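Local coordinates for protein 2-(acetamidomethylene)succinate hydrolase (PDB 3KXP) that catalyses the last step of vitamin B6 degradation, hydrolysing (E)-2-(acetamidomethylene)succinate to succinic semialdehyde, acetate, ammonia and carbon dioxide, at residues I171-E174 / A175-L179. Residues are numbered along the deposited sequence; the frame is centred on the assembly and turned at random.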
# COMPACT_ATOMS: atom_id res chain seq x y z
N ILE A 171 17.85 -9.39 5.77
CA ILE A 171 17.85 -10.76 5.28
C ILE A 171 18.94 -11.53 6.04
O ILE A 171 20.06 -11.03 6.18
CB ILE A 171 18.14 -10.80 3.78
CG1 ILE A 171 17.02 -10.07 3.03
CG2 ILE A 171 18.27 -12.24 3.31
CD1 ILE A 171 17.23 -9.99 1.53
N GLU A 172 18.62 -12.71 6.55
CA GLU A 172 19.61 -13.48 7.31
C GLU A 172 20.73 -14.07 6.47
O GLU A 172 20.54 -14.44 5.31
CB GLU A 172 18.93 -14.58 8.13
CG GLU A 172 17.88 -15.36 7.39
CD GLU A 172 16.48 -14.78 7.56
OE1 GLU A 172 15.64 -15.04 6.67
OE2 GLU A 172 16.20 -14.10 8.57
N THR A 173 21.90 -14.16 7.08
CA THR A 173 23.10 -14.69 6.43
C THR A 173 22.88 -16.02 5.70
O THR A 173 23.34 -16.21 4.57
CB THR A 173 24.23 -14.88 7.46
OG1 THR A 173 24.52 -13.61 8.07
CG2 THR A 173 25.48 -15.42 6.80
N GLU A 174 22.17 -16.94 6.35
CA GLU A 174 21.91 -18.26 5.78
C GLU A 174 21.19 -18.18 4.44
O GLU A 174 21.50 -18.94 3.52
CB GLU A 174 21.08 -19.11 6.75
CG GLU A 174 21.74 -19.34 8.12
CD GLU A 174 21.97 -18.06 8.90
OE1 GLU A 174 21.11 -17.14 8.83
OE2 GLU A 174 23.00 -17.97 9.61
N ALA A 175 20.23 -17.27 4.33
CA ALA A 175 19.45 -17.10 3.10
C ALA A 175 20.34 -16.59 1.97
O ALA A 175 20.20 -17.02 0.81
CB ALA A 175 18.28 -16.14 3.35
N LEU A 176 21.25 -15.68 2.29
CA LEU A 176 22.17 -15.16 1.30
C LEU A 176 23.25 -16.21 0.99
O LEU A 176 23.77 -16.24 -0.13
CB LEU A 176 22.81 -13.85 1.79
CG LEU A 176 21.82 -12.68 1.73
CD1 LEU A 176 22.33 -11.47 2.51
CD2 LEU A 176 21.58 -12.33 0.26
N ASP A 177 23.57 -17.06 1.96
CA ASP A 177 24.55 -18.12 1.72
C ASP A 177 23.98 -19.02 0.64
O ASP A 177 24.69 -19.44 -0.27
CB ASP A 177 24.80 -18.97 2.98
CG ASP A 177 25.57 -18.22 4.06
OD1 ASP A 177 26.26 -17.24 3.72
OD2 ASP A 177 25.49 -18.61 5.25
N ALA A 178 22.69 -19.31 0.75
CA ALA A 178 22.01 -20.18 -0.20
C ALA A 178 21.98 -19.59 -1.60
O ALA A 178 22.23 -20.30 -2.59
CB ALA A 178 20.59 -20.46 0.27
N LEU A 179 21.67 -18.30 -1.69
CA LEU A 179 21.61 -17.62 -2.98
C LEU A 179 22.99 -17.63 -3.64
O LEU A 179 23.13 -17.91 -4.83
CB LEU A 179 21.11 -16.18 -2.80
CG LEU A 179 20.76 -15.37 -4.04
CD1 LEU A 179 19.96 -14.15 -3.62
CD2 LEU A 179 22.02 -14.96 -4.78
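Ile171 sets its CG2 methyl against Ala175 and Leu176 in the first turn of helix 173-182, the start of a surface helix of the alpha/beta hydrolase fold, with Glu172 at the N-cap position. A chi1 of -63° puts CG1 beside the backbone N and turns CG2 anti to it, where the methyl meets Ala175 CB and Leu176 CG, each at 3.9 Å. The Ile171 and Leu176 side chains cross at about a right angle, the methyl meeting the leucine at its branch point. Ile171 also rests on Leu268, and its side chain is about 7 Å from those of Asp166 and Ser142, the probable active-site acid and nucleophile. Glu172 O receives two weak bonds, from Ala175 N (3.0 Å) and Leu176 N (3.3 Å). One turn on, Thr173 and Asp177 approach at a slant: the Thr173 CG2 methyl comes to 3.5 Å from Asp177 OD2. The carboxylate's polar partner is Arg244, in a salt bridge through OD1. An alanine in place of Asp177 would probably leave the Arg244 guanidinium without this carboxylate mate and remove the packing against Thr173 CG2. Regular helical bonding continues as Asp177 N donates to Thr173 O at 2.8 Å and Ala178 N to Glu174 O at 3.0 Å.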